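Long-range contact in alpha-fucosidase GH29 (Fusarium graminearum, PDB 4PSR), which hydrolyses alpha-L-fucosides as a glycoside hydrolase of family 29, probably releasing fucose linked alpha-1,6 to the N-acetylglucosamine of glycoproteins: residues 44-56 with 173-185. Residues are numbered along the deposited sequence; the frame is centred on the assembly and turned at random.
With FUL (beta-L-fucopyranose), chain M.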
loop_
_atom_site.group_PDB
_atom_site.type_symbol
_atom_site.label_atom_id
_atom_site.label_comp_id
_atom_site.label_asym_id
_atom_site.label_seq_id
_atom_site.Cartn_x
_atom_site.Cartn_y
_atom_site.Cartn_z
ATOM N N ALA A 44 -5.988 19.687 -13.326
ATOM C CA ALA A 44 -5.339 19.828 -12.013
ATOM C C ALA A 44 -5.161 18.474 -11.281
ATOM O O ALA A 44 -4.063 17.947 -11.222
ATOM C CB ALA A 44 -6.072 20.847 -11.148
ATOM N N SER A 45 -6.239 17.948 -10.714
ATOM C CA SER A 45 -6.220 16.680 -10.001
ATOM C C SER A 45 -7.633 16.237 -9.703
ATOM O O SER A 45 -8.612 16.904 -10.041
ATOM C CB SER A 45 -5.457 16.796 -8.681
ATOM O OG SER A 45 -6.194 17.579 -7.771
ATOM N N GLU A 46 -7.721 15.074 -9.065
ATOM C CA GLU A 46 -8.979 14.573 -8.549
ATOM C C GLU A 46 -9.597 15.456 -7.463
ATOM O O GLU A 46 -10.746 15.236 -7.101
ATOM C CB GLU A 46 -8.808 13.130 -8.038
ATOM C CG GLU A 46 -8.036 12.971 -6.725
ATOM C CD GLU A 46 -6.549 13.278 -6.764
ATOM O OE1 GLU A 46 -5.927 13.296 -7.843
ATOM O OE2 GLU A 46 -5.993 13.504 -5.657
ATOM N N TRP A 47 -8.843 16.441 -6.938
ATOM C CA TRP A 47 -9.419 17.441 -6.024
ATOM C C TRP A 47 -10.118 18.587 -6.764
ATOM O O TRP A 47 -10.606 19.504 -6.119
ATOM C CB TRP A 47 -8.381 17.978 -5.020
ATOM C CG TRP A 47 -8.122 17.048 -3.860
ATOM C CD1 TRP A 47 -8.171 15.673 -3.849
ATOM C CD2 TRP A 47 -7.800 17.440 -2.510
ATOM N NE1 TRP A 47 -7.903 15.198 -2.578
ATOM C CE2 TRP A 47 -7.676 16.265 -1.740
ATOM C CE3 TRP A 47 -7.593 18.677 -1.887
ATOM C CZ2 TRP A 47 -7.376 16.296 -0.367
ATOM C CZ3 TRP A 47 -7.295 18.705 -0.523
ATOM C CH2 TRP A 47 -7.195 17.528 0.217
ATOM N N TYR A 48 -10.198 18.531 -8.083
ATOM C CA TYR A 48 -10.902 19.587 -8.845
ATOM C C TYR A 48 -12.281 19.932 -8.286
ATOM O O TYR A 48 -12.613 21.109 -8.214
ATOM C CB TYR A 48 -11.023 19.214 -10.310
ATOM C CG TYR A 48 -11.559 20.334 -11.181
ATOM C CD1 TYR A 48 -10.695 21.215 -11.807
ATOM C CD2 TYR A 48 -12.917 20.474 -11.412
ATOM C CE1 TYR A 48 -11.170 22.244 -12.612
ATOM C CE2 TYR A 48 -13.397 21.494 -12.198
ATOM C CZ TYR A 48 -12.516 22.356 -12.822
ATOM O OH TYR A 48 -12.987 23.365 -13.642
ATOM N N PRO A 49 -13.095 18.942 -7.871
ATOM C CA PRO A 49 -14.419 19.307 -7.347
ATOM C C PRO A 49 -14.365 20.250 -6.150
ATOM O O PRO A 49 -15.309 21.042 -5.958
ATOM C CB PRO A 49 -15.033 17.954 -6.947
ATOM C CG PRO A 49 -14.275 16.922 -7.745
ATOM C CD PRO A 49 -12.893 17.473 -7.919
ATOM N N ARG A 50 -13.336 20.109 -5.313
ATOM C CA ARG A 50 -13.122 21.009 -4.169
ATOM C C ARG A 50 -12.536 22.343 -4.634
ATOM O O ARG A 50 -13.038 23.428 -4.265
ATOM C CB ARG A 50 -12.158 20.340 -3.197
ATOM C CG ARG A 50 -11.331 21.294 -2.295
ATOM C CD ARG A 50 -10.514 20.473 -1.309
ATOM N NE ARG A 50 -9.649 21.274 -0.428
ATOM C CZ ARG A 50 -10.093 21.865 0.670
ATOM N NH1 ARG A 50 -11.367 21.823 0.995
ATOM N NH2 ARG A 50 -9.241 22.519 1.446
ATOM N N ASN A 51 -11.476 22.287 -5.426
ATOM C CA ASN A 51 -10.721 23.503 -5.738
ATOM C C ASN A 51 -11.395 24.410 -6.768
ATOM O O ASN A 51 -11.063 25.589 -6.826
ATOM C CB ASN A 51 -9.288 23.164 -6.170
ATOM C CG ASN A 51 -8.496 22.473 -5.088
ATOM O OD1 ASN A 51 -8.110 21.312 -5.237
ATOM N ND2 ASN A 51 -8.223 23.180 -3.988
ATOM N N MET A 52 -12.322 23.903 -7.573
ATOM C CA MET A 52 -13.039 24.736 -8.527
ATOM C C MET A 52 -13.786 25.873 -7.803
ATOM O O MET A 52 -14.105 26.896 -8.424
ATOM C CB MET A 52 -14.019 23.901 -9.376
ATOM C CG MET A 52 -15.098 23.174 -8.571
ATOM S SD MET A 52 -16.395 22.434 -9.596
ATOM C CE MET A 52 -17.485 23.847 -9.841
ATOM N N TYR A 53 -14.097 25.674 -6.532
ATOM C CA TYR A 53 -14.802 26.675 -5.728
ATOM C C TYR A 53 -13.861 27.558 -4.899
ATOM O O TYR A 53 -14.306 28.535 -4.309
ATOM C CB TYR A 53 -15.735 25.994 -4.756
ATOM C CG TYR A 53 -16.875 25.184 -5.319
ATOM C CD1 TYR A 53 -18.036 25.787 -5.763
ATOM C CD2 TYR A 53 -16.820 23.786 -5.322
ATOM C CE1 TYR A 53 -19.114 25.039 -6.220
ATOM C CE2 TYR A 53 -17.896 23.032 -5.755
ATOM C CZ TYR A 53 -19.036 23.660 -6.209
ATOM O OH TYR A 53 -20.127 22.903 -6.632
ATOM N N GLU A 54 -12.596 27.191 -4.803
ATOM C CA GLU A 54 -11.678 27.852 -3.869
ATOM C C GLU A 54 -11.435 29.300 -4.314
ATOM O O GLU A 54 -11.152 29.540 -5.465
ATOM C CB GLU A 54 -10.351 27.101 -3.814
ATOM C CG GLU A 54 -9.362 27.635 -2.785
ATOM C CD GLU A 54 -8.045 26.913 -2.837
ATOM O OE1 GLU A 54 -7.892 26.007 -3.685
ATOM O OE2 GLU A 54 -7.160 27.241 -2.017
ATOM N N PRO A 55 -11.529 30.262 -3.381
ATOM C CA PRO A 55 -11.252 31.647 -3.780
ATOM C C PRO A 55 -9.866 31.822 -4.366
ATOM O O PRO A 55 -8.898 31.301 -3.818
ATOM C CB PRO A 55 -11.398 32.424 -2.456
ATOM C CG PRO A 55 -12.370 31.646 -1.686
ATOM C CD PRO A 55 -12.125 30.179 -2.041
ATOM N N ASP A 56 -9.802 32.542 -5.481
ATOM C CA ASP A 56 -8.545 32.931 -6.114
ATOM C C ASP A 56 -7.678 31.760 -6.621
ATOM O O ASP A 56 -6.490 31.948 -6.907
ATOM C CB ASP A 56 -7.725 33.797 -5.141
ATOM C CG ASP A 56 -6.651 34.620 -5.838
ATOM O OD1 ASP A 56 -6.785 34.890 -7.052
ATOM O OD2 ASP A 56 -5.675 34.996 -5.159
ATOM N N ALA A 173 -15.437 10.008 3.969
ATOM C CA ALA A 173 -15.404 10.805 5.208
ATOM C C ALA A 173 -15.087 12.261 4.964
ATOM O O ALA A 173 -15.723 13.151 5.575
ATOM C CB ALA A 173 -14.417 10.229 6.181
ATOM N N TYR A 174 -14.111 12.578 4.116
ATOM C CA TYR A 174 -13.712 13.983 3.976
ATOM C C TYR A 174 -14.781 14.796 3.246
ATOM O O TYR A 174 -14.860 16.030 3.368
ATOM C CB TYR A 174 -12.339 14.093 3.306
ATOM C CG TYR A 174 -11.766 15.477 3.191
ATOM C CD1 TYR A 174 -11.843 16.389 4.245
ATOM C CD2 TYR A 174 -11.067 15.854 2.060
ATOM C CE1 TYR A 174 -11.298 17.640 4.128
ATOM C CE2 TYR A 174 -10.513 17.120 1.936
ATOM C CZ TYR A 174 -10.612 18.004 2.984
ATOM O OH TYR A 174 -10.044 19.258 2.811
ATOM N N ASN A 175 -15.673 14.096 2.542
ATOM C CA ASN A 175 -16.799 14.738 1.877
ATOM C C ASN A 175 -17.557 15.753 2.748
ATOM O O ASN A 175 -17.923 16.822 2.244
ATOM C CB ASN A 175 -17.767 13.650 1.362
ATOM C CG ASN A 175 -19.052 14.216 0.831
ATOM O OD1 ASN A 175 -20.071 14.201 1.533
ATOM N ND2 ASN A 175 -19.025 14.755 -0.383
ATOM N N TYR A 176 -17.784 15.406 4.006
ATOM C CA TYR A 176 -18.528 16.269 4.919
ATOM C C TYR A 176 -17.657 16.831 6.015
ATOM O O TYR A 176 -18.193 17.400 6.988
ATOM C CB TYR A 176 -19.736 15.540 5.507
ATOM C CG TYR A 176 -19.483 14.319 6.375
ATOM C CD1 TYR A 176 -19.341 13.041 5.804
ATOM C CD2 TYR A 176 -19.484 14.411 7.781
ATOM C CE1 TYR A 176 -19.176 11.938 6.589
ATOM C CE2 TYR A 176 -19.290 13.285 8.576
ATOM C CZ TYR A 176 -19.168 12.051 7.973
ATOM O OH TYR A 176 -19.013 10.916 8.740
ATOM N N ASN A 177 -16.338 16.665 5.888
ATOM C CA ASN A 177 -15.365 17.178 6.863
ATOM C C ASN A 177 -14.468 18.239 6.255
ATOM O O ASN A 177 -13.403 18.511 6.785
ATOM C CB ASN A 177 -14.542 16.041 7.500
ATOM C CG ASN A 177 -15.271 15.361 8.618
ATOM O OD1 ASN A 177 -15.399 15.933 9.716
ATOM N ND2 ASN A 177 -15.738 14.153 8.397
ATOM N N GLY A 178 -14.891 18.853 5.156
ATOM C CA GLY A 178 -14.221 20.011 4.611
ATOM C C GLY A 178 -13.975 20.010 3.120
ATOM O O GLY A 178 -13.745 21.065 2.552
ATOM N N PHE A 179 -14.034 18.859 2.457
ATOM C CA PHE A 179 -13.710 18.843 1.026
ATOM C C PHE A 179 -14.446 19.915 0.242
ATOM O O PHE A 179 -13.853 20.606 -0.577
ATOM C CB PHE A 179 -14.054 17.469 0.444
ATOM C CG PHE A 179 -13.600 17.254 -0.992
ATOM C CD1 PHE A 179 -12.263 17.094 -1.307
ATOM C CD2 PHE A 179 -14.537 17.156 -2.007
ATOM C CE1 PHE A 179 -11.848 16.851 -2.613
ATOM C CE2 PHE A 179 -14.126 16.904 -3.315
ATOM C CZ PHE A 179 -12.792 16.762 -3.605
ATOM N N PHE A 180 -15.749 20.022 0.488
ATOM C CA PHE A 180 -16.581 20.971 -0.244
ATOM C C PHE A 180 -16.806 22.278 0.555
ATOM O O PHE A 180 -17.812 22.945 0.392
ATOM C CB PHE A 180 -17.921 20.322 -0.587
ATOM C CG PHE A 180 -17.887 19.397 -1.795
ATOM C CD1 PHE A 180 -17.440 19.856 -3.019
ATOM C CD2 PHE A 180 -18.395 18.088 -1.704
ATOM C CE1 PHE A 180 -17.457 19.037 -4.156
ATOM C CE2 PHE A 180 -18.424 17.269 -2.872
ATOM C CZ PHE A 180 -17.969 17.745 -4.061
ATOM N N GLN A 181 -15.837 22.665 1.370
ATOM C CA GLN A 181 -16.025 23.850 2.238
ATOM C C GLN A 181 -16.318 25.136 1.461
ATOM O O GLN A 181 -16.960 26.043 2.008
ATOM C CB GLN A 181 -14.789 24.056 3.132
ATOM C CG GLN A 181 -13.532 24.475 2.424
ATOM C CD GLN A 181 -12.371 24.528 3.369
ATOM O OE1 GLN A 181 -11.525 23.651 3.399
ATOM N NE2 GLN A 181 -12.318 25.597 4.165
ATOM N N TRP A 182 -15.842 25.240 0.224
ATOM C CA TRP A 182 -16.024 26.467 -0.565
ATOM C C TRP A 182 -17.260 26.470 -1.483
ATOM O O TRP A 182 -17.511 27.465 -2.183
ATOM C CB TRP A 182 -14.767 26.798 -1.363
ATOM C CG TRP A 182 -13.542 27.010 -0.484
ATOM C CD1 TRP A 182 -13.433 27.926 0.544
ATOM C CD2 TRP A 182 -12.291 26.310 -0.519
ATOM N NE1 TRP A 182 -12.194 27.843 1.128
ATOM C CE2 TRP A 182 -11.465 26.866 0.494
ATOM C CE3 TRP A 182 -11.779 25.279 -1.303
ATOM C CZ2 TRP A 182 -10.159 26.417 0.744
ATOM C CZ3 TRP A 182 -10.452 24.834 -1.054
ATOM C CH2 TRP A 182 -9.676 25.396 -0.019
ATOM N N ALA A 183 -17.994 25.352 -1.532
ATOM C CA ALA A 183 -19.225 25.314 -2.321
ATOM C C ALA A 183 -20.283 26.204 -1.685
ATOM O O ALA A 183 -20.356 26.275 -0.464
ATOM C CB ALA A 183 -19.759 23.885 -2.450
ATOM N N PRO A 184 -21.131 26.849 -2.509
ATOM C CA PRO A 184 -22.218 27.641 -1.924
ATOM C C PRO A 184 -23.128 26.782 -1.057
ATOM O O PRO A 184 -23.376 25.599 -1.342
ATOM C CB PRO A 184 -22.986 28.130 -3.151
ATOM C CG PRO A 184 -22.034 28.049 -4.296
ATOM C CD PRO A 184 -21.118 26.899 -3.982
ATOM N N LYS A 185 -23.667 27.372 -0.003
ATOM C CA LYS A 185 -24.698 26.716 0.754
ATOM C C LYS A 185 -25.919 26.543 -0.109
ATOM O O LYS A 185 -26.240 27.407 -0.943
ATOM C CB LYS A 185 -25.069 27.564 1.973
ATOM C CG LYS A 185 -23.934 27.757 2.931
ATOM C CD LYS A 185 -23.285 26.426 3.313
ATOM C CE LYS A 185 -22.059 26.600 4.183
ATOM N NZ LYS A 185 -21.353 25.299 4.320
HETATM C C1 FUL M . -5.523 11.119 -0.470
HETATM C C2 FUL M . -6.667 11.725 -1.258
HETATM O O2 FUL M . -7.016 13.037 -0.790
HETATM C C3 FUL M . -6.202 11.777 -2.689
HETATM O O3 FUL M . -7.195 12.406 -3.470
HETATM C C4 FUL M . -5.957 10.359 -3.137
HETATM O O4 FUL M . -7.188 9.641 -3.126
HETATM C C5 FUL M . -4.936 9.708 -2.212
HETATM C C6 FUL M . -4.686 8.252 -2.540
HETATM O O5 FUL M . -5.322 9.776 -0.842
HETATM O O1 FUL M . -5.869 11.124 0.891
HETATM O O HOH W 1 -14.628 23.214 -1.689
HETATM O O HOH W 2 -15.922 30.258 -2.255
#
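Arg50, on the short helix 48-51, fills the groove between Tyr174 and Trp182, joining two of the loops that follow the first and third strands of the TIM barrel. Its chain runs extended from CG to NE, long enough to cross the groove, and the flat guanidinium lies with Tyr174 OH over one face, 3.4 Å from Arg50 CZ, and Trp182 CZ3 over the other, 3.5 Å from the same carbon. Both terminal nitrogens grip one oxygen, Gln181 OE1, with NH1 at 3.0 Å; NH1 also donates to Phe179 O in a nearly straight bond (164°). The apolar stem is used too: Arg50 CB sits 3.6 Å from the centroid of the Phe179 ring, over its face. That ring, with CG anti to the backbone N (chi1 -172°), turns its edge to the face of Trp47, the planes 86° apart. Further along, compact Ala183 lays CA over the Tyr53 ring, while the broad indole of Trp182 receives Glu54 CG and Pro55 CD on one face. Trp47 thus has protein against its face and sugar at its edge, where indole NE1 donates to fucose O2 at 2.9 Å; beside it, fucose O3 donates to Glu46 OE2 at 2.7 Å.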